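Local coordinates for protein transcriptional regulator (Rhodococcus sp., PDB 2O0Y) that probably binds DNA as a transcriptional regulator of the IclR family, a helix-turn-helix protein with a GAF-like C-terminal domain, at residues K155-A169 / L182-Q195. Residues are numbered along the deposited sequence; the frame is centred on the assembly and turned at random.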
ATOM      1  N   LYS B 155       7.552 -21.018  -6.586  1.00 27.30           N
ATOM      2  CA  LYS B 155       8.591 -21.022  -7.615  1.00 27.96           C
ATOM      3  C   LYS B 155       8.193 -20.289  -8.911  1.00 27.20           C
ATOM      4  O   LYS B 155       9.045 -19.795  -9.628  1.00 28.18           O
ATOM      5  CB  LYS B 155       9.045 -22.456  -7.907  1.00 26.92           C
ATOM      6  CG  LYS B 155       9.949 -23.004  -6.784  1.00 30.13           C
ATOM      7  CD  LYS B 155      10.269 -24.515  -6.960  1.00 31.42           C
ATOM      8  CE  LYS B 155       9.388 -25.419  -6.076  1.00 32.52           C
ATOM      9  NZ  LYS B 155       9.766 -25.400  -4.591  1.00 29.44           N
ATOM     10  N   ILE B 156       6.899 -20.224  -9.215  1.00 27.14           N
ATOM     11  CA  ILE B 156       6.437 -19.423 -10.359  1.00 25.83           C
ATOM     12  C   ILE B 156       6.592 -17.938 -10.004  1.00 27.08           C
ATOM     13  O   ILE B 156       7.160 -17.190 -10.770  1.00 26.57           O
ATOM     14  CB  ILE B 156       4.982 -19.756 -10.778  1.00 26.75           C
ATOM     15  CG1 ILE B 156       4.901 -21.177 -11.405  1.00 23.48           C
ATOM     16  CG2 ILE B 156       4.409 -18.668 -11.731  1.00 25.95           C
ATOM     17  CD1 ILE B 156       5.575 -21.286 -12.778  1.00 24.21           C
ATOM     18  N   LEU B 157       6.151 -17.519  -8.812  1.00 27.24           N
ATOM     19  CA  LEU B 157       6.296 -16.106  -8.422  1.00 26.81           C
ATOM     20  C   LEU B 157       7.747 -15.681  -8.396  1.00 27.25           C
ATOM     21  O   LEU B 157       8.040 -14.524  -8.675  1.00 27.74           O
ATOM     22  CB  LEU B 157       5.652 -15.839  -7.063  1.00 27.33           C
ATOM     23  CG  LEU B 157       4.134 -16.052  -7.103  1.00 26.24           C
ATOM     24  CD1 LEU B 157       3.589 -16.140  -5.673  1.00 24.54           C
ATOM     25  CD2 LEU B 157       3.481 -14.884  -7.889  1.00 24.29           C
ATOM     26  N   LEU B 158       8.663 -16.595  -8.062  1.00 26.32           N
ATOM     27  CA  LEU B 158      10.079 -16.205  -7.943  1.00 26.33           C
ATOM     28  C   LEU B 158      10.713 -16.030  -9.307  1.00 27.64           C
ATOM     29  O   LEU B 158      11.866 -15.632  -9.390  1.00 28.74           O
ATOM     30  CB  LEU B 158      10.891 -17.228  -7.135  1.00 25.93           C
ATOM     31  CG  LEU B 158      10.613 -17.186  -5.635  1.00 26.34           C
ATOM     32  CD1 LEU B 158      11.166 -18.449  -4.923  1.00 25.25           C
ATOM     33  CD2 LEU B 158      11.170 -15.867  -5.022  1.00 28.78           C
ATOM     34  N   LEU B 159       9.966 -16.331 -10.379  1.00 28.82           N
ATOM     35  CA  LEU B 159      10.428 -16.071 -11.760  1.00 29.32           C
ATOM     36  C   LEU B 159      10.642 -14.593 -11.946  1.00 29.67           C
ATOM     37  O   LEU B 159      11.560 -14.186 -12.674  1.00 30.41           O
ATOM     38  CB  LEU B 159       9.408 -16.532 -12.807  1.00 27.83           C
ATOM     39  CG  LEU B 159       9.201 -18.023 -13.069  1.00 28.36           C
ATOM     40  CD1 LEU B 159       8.051 -18.245 -14.067  1.00 27.71           C
ATOM     41  CD2 LEU B 159      10.456 -18.673 -13.596  1.00 27.61           C
ATOM     42  N   ALA B 160       9.783 -13.775 -11.330  1.00 29.50           N
ATOM     43  CA  ALA B 160       9.976 -12.322 -11.416  1.00 29.70           C
ATOM     44  C   ALA B 160      10.933 -11.747 -10.358  1.00 29.69           C
ATOM     45  O   ALA B 160      11.233 -10.572 -10.382  1.00 30.37           O
ATOM     46  CB  ALA B 160       8.620 -11.578 -11.406  1.00 28.60           C
ATOM     47  N   ALA B 161      11.415 -12.561  -9.428  1.00 30.16           N
ATOM     48  CA  ALA B 161      12.213 -12.021  -8.339  1.00 30.04           C
ATOM     49  C   ALA B 161      13.376 -12.913  -7.961  1.00 30.50           C
ATOM     50  O   ALA B 161      13.432 -13.360  -6.824  1.00 30.99           O
ATOM     51  CB  ALA B 161      11.344 -11.739  -7.120  1.00 29.33           C
ATOM     52  N   PRO B 162      14.355 -13.102  -8.876  1.00 31.14           N
ATOM     53  CA  PRO B 162      15.504 -13.935  -8.553  1.00 31.32           C
ATOM     54  C   PRO B 162      16.355 -13.310  -7.447  1.00 31.40           C
ATOM     55  O   PRO B 162      17.064 -14.032  -6.757  1.00 31.43           O
ATOM     56  CB  PRO B 162      16.310 -13.955  -9.859  1.00 31.50           C
ATOM     57  CG  PRO B 162      15.935 -12.689 -10.538  1.00 31.80           C
ATOM     58  CD  PRO B 162      14.473 -12.520 -10.226  1.00 31.26           C
ATOM     59  N   GLU B 163      16.250 -11.995  -7.250  1.00 31.39           N
ATOM     60  CA  GLU B 163      17.071 -11.323  -6.222  1.00 31.70           C
ATOM     61  C   GLU B 163      16.607 -11.695  -4.805  1.00 31.81           C
ATOM     62  O   GLU B 163      17.326 -11.447  -3.826  1.00 31.39           O
ATOM     63  CB  GLU B 163      17.060  -9.807  -6.398  1.00 31.78           C
ATOM     64  CG  GLU B 163      15.807  -9.082  -5.864  1.00 31.30           C
ATOM     65  CD  GLU B 163      14.634  -9.174  -6.783  1.00 34.33           C
ATOM     66  OE1 GLU B 163      14.833  -9.603  -7.953  1.00 31.70           O
ATOM     67  OE2 GLU B 163      13.505  -8.826  -6.325  1.00 36.22           O
ATOM     68  N   LEU B 164      15.420 -12.301  -4.713  1.00 30.90           N
ATOM     69  CA  LEU B 164      14.846 -12.677  -3.428  1.00 30.93           C
ATOM     70  C   LEU B 164      15.061 -14.136  -3.047  1.00 30.21           C
ATOM     71  O   LEU B 164      14.743 -14.533  -1.928  1.00 30.16           O
ATOM     72  CB  LEU B 164      13.351 -12.349  -3.392  1.00 31.04           C
ATOM     73  CG  LEU B 164      12.986 -10.859  -3.346  1.00 32.30           C
ATOM     74  CD1 LEU B 164      11.532 -10.719  -2.988  1.00 33.56           C
ATOM     75  CD2 LEU B 164      13.838 -10.096  -2.359  1.00 32.55           C
ATOM     76  N   ILE B 165      15.599 -14.932  -3.963  1.00 29.55           N
ATOM     77  CA  ILE B 165      15.700 -16.374  -3.737  1.00 28.01           C
ATOM     78  C   ILE B 165      16.505 -16.723  -2.457  1.00 28.10           C
ATOM     79  O   ILE B 165      16.046 -17.504  -1.609  1.00 26.90           O
ATOM     80  CB  ILE B 165      16.179 -17.107  -5.018  1.00 28.31           C
ATOM     81  CG1 ILE B 165      14.989 -17.214  -6.005  1.00 27.97           C
ATOM     82  CG2 ILE B 165      16.708 -18.495  -4.687  1.00 27.25           C
ATOM     83  CD1 ILE B 165      15.308 -17.883  -7.335  1.00 29.70           C
ATOM     84  N   ASP B 166      17.663 -16.097  -2.291  1.00 27.54           N
ATOM     85  CA  ASP B 166      18.491 -16.365  -1.115  1.00 28.87           C
ATOM     86  C   ASP B 166      17.737 -16.131   0.198  1.00 28.77           C
ATOM     87  O   ASP B 166      17.805 -16.957   1.112  1.00 27.72           O
ATOM     88  CB  ASP B 166      19.767 -15.526  -1.147  1.00 28.92           C
ATOM     89  CG  ASP B 166      20.861 -16.142  -2.006  1.00 31.62           C
ATOM     90  OD1 ASP B 166      20.816 -17.362  -2.277  1.00 35.11           O
ATOM     91  OD2 ASP B 166      21.787 -15.401  -2.404  1.00 34.24           O
ATOM     92  N   ASP B 167      17.017 -15.010   0.282  1.00 29.60           N
ATOM     93  CA  ASP B 167      16.337 -14.645   1.515  1.00 30.74           C
ATOM     94  C   ASP B 167      15.178 -15.593   1.805  1.00 30.91           C
ATOM     95  O   ASP B 167      14.987 -16.020   2.949  1.00 31.56           O
ATOM     96  CB  ASP B 167      15.862 -13.189   1.473  1.00 31.08           C
ATOM     97  CG  ASP B 167      17.010 -12.193   1.406  1.00 32.85           C
ATOM     98  OD1 ASP B 167      18.149 -12.460   1.907  1.00 33.56           O
ATOM     99  OD2 ASP B 167      16.752 -11.111   0.841  1.00 34.96           O
ATOM    100  N   VAL B 168      14.416 -15.929   0.767  1.00 31.04           N
ATOM    101  CA  VAL B 168      13.356 -16.935   0.838  1.00 30.98           C
ATOM    102  C   VAL B 168      13.948 -18.271   1.303  1.00 31.80           C
ATOM    103  O   VAL B 168      13.324 -18.990   2.082  1.00 32.12           O
ATOM    104  CB  VAL B 168      12.669 -17.101  -0.545  1.00 31.63           C
ATOM    105  CG1 VAL B 168      11.864 -18.398  -0.644  1.00 29.89           C
ATOM    106  CG2 VAL B 168      11.776 -15.899  -0.846  1.00 31.24           C
ATOM    107  N   ALA B 169      15.155 -18.584   0.833  1.00 31.53           N
ATOM    108  CA  ALA B 169      15.808 -19.859   1.152  1.00 32.03           C
ATOM    109  C   ALA B 169      16.243 -19.899   2.618  1.00 32.10           C
ATOM    110  O   ALA B 169      16.159 -20.944   3.258  1.00 31.95           O
ATOM    111  CB  ALA B 169      17.012 -20.101   0.237  1.00 31.56           C
ATOM    112  N   LEU B 182      16.706 -24.339  -4.682  1.00 33.77           N
ATOM    113  CA  LEU B 182      15.605 -23.477  -5.040  1.00 33.54           C
ATOM    114  C   LEU B 182      15.848 -22.678  -6.331  1.00 33.66           C
ATOM    115  O   LEU B 182      14.994 -22.662  -7.206  1.00 33.58           O
ATOM    116  CB  LEU B 182      15.255 -22.556  -3.873  1.00 33.73           C
ATOM    117  CG  LEU B 182      13.934 -21.775  -3.956  1.00 33.00           C
ATOM    118  CD1 LEU B 182      12.698 -22.691  -4.155  1.00 34.94           C
ATOM    119  CD2 LEU B 182      13.741 -20.919  -2.728  1.00 31.95           C
ATOM    120  N   ARG B 183      17.016 -22.044  -6.457  1.00 33.74           N
ATOM    121  CA  ARG B 183      17.396 -21.294  -7.669  1.00 34.17           C
ATOM    122  C   ARG B 183      17.306 -22.158  -8.946  1.00 34.60           C
ATOM    123  O   ARG B 183      16.874 -21.679 -10.006  1.00 34.36           O
ATOM    124  CB  ARG B 183      18.811 -20.712  -7.515  1.00 34.30           C
ATOM    125  CG  ARG B 183      19.220 -19.662  -8.565  1.00 35.99           C
ATOM    126  CD  ARG B 183      20.590 -19.021  -8.259  1.00 40.10           C
ATOM    127  NE  ARG B 183      20.440 -18.072  -7.159  1.00 44.19           N
ATOM    128  CZ  ARG B 183      20.808 -18.295  -5.899  1.00 44.80           C
ATOM    129  NH1 ARG B 183      21.402 -19.433  -5.551  1.00 44.67           N
ATOM    130  NH2 ARG B 183      20.587 -17.361  -4.988  1.00 45.58           N
ATOM    131  N   GLU B 184      17.696 -23.427  -8.835  1.00 34.65           N
ATOM    132  CA  GLU B 184      17.729 -24.322  -9.994  1.00 35.85           C
ATOM    133  C   GLU B 184      16.314 -24.750 -10.387  1.00 35.96           C
ATOM    134  O   GLU B 184      15.963 -24.739 -11.567  1.00 35.99           O
ATOM    135  CB  GLU B 184      18.650 -25.533  -9.761  1.00 35.91           C
ATOM    136  CG  GLU B 184      20.159 -25.173  -9.619  1.00 38.42           C
ATOM    137  CD  GLU B 184      21.109 -26.382  -9.776  1.00 41.56           C
ATOM    138  OE1 GLU B 184      20.603 -27.512 -10.006  1.00 43.21           O
ATOM    139  OE2 GLU B 184      22.362 -26.205  -9.677  1.00 42.12           O
ATOM    140  N   LYS B 185      15.486 -25.067  -9.394  1.00 36.07           N
ATOM    141  CA  LYS B 185      14.101 -25.439  -9.662  1.00 35.97           C
ATOM    142  C   LYS B 185      13.321 -24.253 -10.273  1.00 36.10           C
ATOM    143  O   LYS B 185      12.529 -24.452 -11.197  1.00 35.72           O
ATOM    144  CB  LYS B 185      13.429 -25.961  -8.401  1.00 36.37           C
ATOM    145  CG  LYS B 185      14.123 -27.206  -7.790  1.00 37.93           C
ATOM    146  CD  LYS B 185      13.477 -27.624  -6.436  1.00 41.65           C
ATOM    147  CE  LYS B 185      13.394 -26.445  -5.438  1.00 39.88           C
ATOM    148  NZ  LYS B 185      12.573 -26.683  -4.202  1.00 41.13           N
ATOM    149  N   VAL B 186      13.558 -23.022  -9.790  1.00 35.26           N
ATOM    150  CA  VAL B 186      12.887 -21.858 -10.385  1.00 34.28           C
ATOM    151  C   VAL B 186      13.238 -21.772 -11.883  1.00 34.28           C
ATOM    152  O   VAL B 186      12.383 -21.532 -12.717  1.00 33.67           O
ATOM    153  CB  VAL B 186      13.218 -20.520  -9.660  1.00 34.10           C
ATOM    154  CG1 VAL B 186      12.590 -19.358 -10.400  1.00 33.67           C
ATOM    155  CG2 VAL B 186      12.762 -20.543  -8.183  1.00 33.91           C
ATOM    156  N   GLU B 187      14.502 -21.970 -12.211  1.00 34.49           N
ATOM    157  CA  GLU B 187      14.950 -21.980 -13.606  1.00 35.63           C
ATOM    158  C   GLU B 187      14.324 -23.062 -14.505  1.00 34.97           C
ATOM    159  O   GLU B 187      13.992 -22.797 -15.665  1.00 34.87           O
ATOM    160  CB  GLU B 187      16.489 -22.092 -13.671  1.00 36.07           C
ATOM    161  CG  GLU B 187      17.133 -20.816 -14.124  1.00 39.42           C
ATOM    162  CD  GLU B 187      16.593 -20.351 -15.467  1.00 43.68           C
ATOM    163  OE1 GLU B 187      16.804 -21.087 -16.477  1.00 43.48           O
ATOM    164  OE2 GLU B 187      15.961 -19.258 -15.502  1.00 43.08           O
ATOM    165  N   ASP B 188      14.241 -24.282 -13.984  1.00 35.35           N
ATOM    166  CA  ASP B 188      13.517 -25.390 -14.620  1.00 35.72           C
ATOM    167  C   ASP B 188      12.060 -24.981 -14.942  1.00 35.40           C
ATOM    168  O   ASP B 188      11.545 -25.274 -16.011  1.00 35.67           O
ATOM    169  CB  ASP B 188      13.483 -26.583 -13.679  1.00 36.02           C
ATOM    170  CG  ASP B 188      14.869 -27.113 -13.333  1.00 39.54           C
ATOM    171  OD1 ASP B 188      15.887 -26.496 -13.712  1.00 41.50           O
ATOM    172  OD2 ASP B 188      14.933 -28.167 -12.671  1.00 42.08           O
ATOM    173  N   GLY B 189      11.409 -24.281 -14.024  1.00 34.97           N
ATOM    174  CA  GLY B 189      10.079 -23.751 -14.322  1.00 34.74           C
ATOM    175  C   GLY B 189      10.067 -22.762 -15.481  1.00 34.67           C
ATOM    176  O   GLY B 189       9.096 -22.688 -16.230  1.00 34.25           O
ATOM    177  N   ARG B 190      11.127 -21.963 -15.618  1.00 34.40           N
ATOM    178  CA  ARG B 190      11.146 -20.924 -16.649  1.00 35.40           C
ATOM    179  C   ARG B 190      11.214 -21.583 -18.041  1.00 35.15           C
ATOM    180  O   ARG B 190      10.497 -21.203 -18.964  1.00 34.44           O
ATOM    181  CB  ARG B 190      12.311 -19.962 -16.405  1.00 35.31           C
ATOM    182  CG  ARG B 190      12.354 -18.755 -17.303  1.00 38.17           C
ATOM    183  CD  ARG B 190      13.562 -17.838 -16.984  1.00 39.94           C
ATOM    184  NE  ARG B 190      13.177 -16.778 -16.043  1.00 44.27           N
ATOM    185  CZ  ARG B 190      13.543 -16.722 -14.765  1.00 44.51           C
ATOM    186  NH1 ARG B 190      14.337 -17.661 -14.234  1.00 46.58           N
ATOM    187  NH2 ARG B 190      13.132 -15.709 -14.023  1.00 43.70           N
ATOM    188  N   GLU B 191      12.056 -22.602 -18.138  1.00 35.79           N
ATOM    189  CA  GLU B 191      12.244 -23.407 -19.352  1.00 36.14           C
ATOM    190  C   GLU B 191      10.976 -24.138 -19.757  1.00 35.44           C
ATOM    191  O   GLU B 191      10.537 -24.013 -20.885  1.00 35.92           O
ATOM    192  CB  GLU B 191      13.375 -24.424 -19.161  1.00 36.51           C
ATOM    193  CG  GLU B 191      14.423 -24.042 -18.108  1.00 39.48           C
ATOM    194  CD  GLU B 191      15.814 -24.601 -18.384  1.00 43.83           C
ATOM    195  OE1 GLU B 191      15.969 -25.853 -18.444  1.00 45.25           O
ATOM    196  OE2 GLU B 191      16.761 -23.777 -18.525  1.00 45.13           O
ATOM    197  N   ARG B 192      10.380 -24.876 -18.820  1.00 35.15           N
ATOM    198  CA  ARG B 192       9.172 -25.689 -19.077  1.00 34.32           C
ATOM    199  C   ARG B 192       7.876 -24.885 -19.255  1.00 34.03           C
ATOM    200  O   ARG B 192       7.004 -25.279 -20.041  1.00 34.66           O
ATOM    201  CB  ARG B 192       8.976 -26.658 -17.927  1.00 34.72           C
ATOM    202  CG  ARG B 192       7.939 -27.729 -18.172  1.00 37.60           C
ATOM    203  CD  ARG B 192       7.999 -28.717 -17.049  1.00 43.19           C
ATOM    204  NE  ARG B 192       8.080 -27.966 -15.805  1.00 49.27           N
ATOM    205  CZ  ARG B 192       9.148 -27.939 -15.014  1.00 50.60           C
ATOM    206  NH1 ARG B 192      10.226 -28.680 -15.327  1.00 47.77           N
ATOM    207  NH2 ARG B 192       9.116 -27.194 -13.900  1.00 45.63           N
ATOM    208  N   GLY B 193       7.748 -23.794 -18.503  1.00 31.46           N
ATOM    209  CA  GLY B 193       6.594 -22.897 -18.596  1.00 30.52           C
ATOM    210  C   GLY B 193       5.606 -23.089 -17.465  1.00 29.84           C
ATOM    211  O   GLY B 193       4.590 -22.406 -17.400  1.00 29.61           O
ATOM    212  N   TYR B 194       5.900 -24.042 -16.583  1.00 28.72           N
ATOM    213  CA  TYR B 194       5.055 -24.293 -15.425  1.00 28.14           C
ATOM    214  C   TYR B 194       5.809 -25.073 -14.367  1.00 27.67           C
ATOM    215  O   TYR B 194       6.910 -25.579 -14.608  1.00 26.61           O
ATOM    216  CB  TYR B 194       3.763 -25.036 -15.836  1.00 28.86           C
ATOM    217  CG  TYR B 194       4.006 -26.380 -16.459  1.00 28.86           C
ATOM    218  CD1 TYR B 194       4.123 -26.519 -17.842  1.00 29.23           C
ATOM    219  CD2 TYR B 194       4.135 -27.522 -15.664  1.00 30.87           C
ATOM    220  CE1 TYR B 194       4.395 -27.801 -18.418  1.00 31.14           C
ATOM    221  CE2 TYR B 194       4.389 -28.812 -16.240  1.00 29.18           C
ATOM    222  CZ  TYR B 194       4.500 -28.928 -17.593  1.00 28.53           C
ATOM    223  OH  TYR B 194       4.736 -30.176 -18.146  1.00 30.24           O
ATOM    224  N   GLN B 195       5.202 -25.153 -13.193  1.00 27.02           N
ATOM    225  CA  GLN B 195       5.722 -25.950 -12.077  1.00 27.16           C
ATOM    226  C   GLN B 195       4.705 -27.008 -11.679  1.00 27.65           C
ATOM    227  O   GLN B 195       3.547 -26.700 -11.501  1.00 27.67           O
ATOM    228  CB  GLN B 195       5.975 -25.043 -10.866  1.00 26.25           C
ATOM    229  CG  GLN B 195       7.210 -24.133 -11.003  1.00 25.71           C
ATOM    230  CD  GLN B 195       8.476 -24.850 -10.722  1.00 29.11           C
ATOM    231  OE1 GLN B 195       8.438 -25.987 -10.294  1.00 29.76           O
ATOM    232  NE2 GLN B 195       9.623 -24.189 -10.945  1.00 27.33           N
TER
HETATM  233  O   HOH W   1       9.575 -21.414 -11.700  1.00 33.79           O
HETATM  234  O   HOH W   2      19.003 -16.008  -7.741  1.00 44.28           O
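The guanidinium of Arg190 lies flat against Leu159, whose CD2 sits 3.8 Å above the plane and over its centre, while Glu187 of the same helix takes its NH1 in a salt bridge. Arg183 is held differently: Ile165 CG2 covers one face near the rim, and Asp166 comes in at the edge, its OD1 2.7 Å from Arg183 NH2. That salt bridge lies in the guanidinium plane but meets the carboxylate from above. The chain of Arg183, extended until it bends at chi3 (-75°), also turns NE toward a water that donates to Pro162 O. Such charged edges border an apolar centre, where Val186 CG2 packs 3.8 Å from Ile165 CD1 and also meets Leu158, and Leu182 CD2 touches Val168 CG1. Lys155 lays its CG against Leu182 CD1; its ammonium, close to that of Lys185, pairs with Glu200. Gln195, bent at chi2 (-80°), slides its CG past Ile156 CD1 and sends NE2 back to Lys185 O (2.9 Å), on the face of that carbonyl opposite Gly189 N. The same NE2 donates to a water that in turn donates to Lys155 O and Val186 O. A leucine in place of Gln195 would probably leave this water without its donor and the turn after the helix less firmly tied. Helix 178-192 packs against helices 152-157 and 165-171, its part 182-192 running at 124° to 165-169, while Gln195 enters the edge strand beside 205-213 and Ile156 reaches strands 205-213 and 219-228 of the C-terminal domain's sheet.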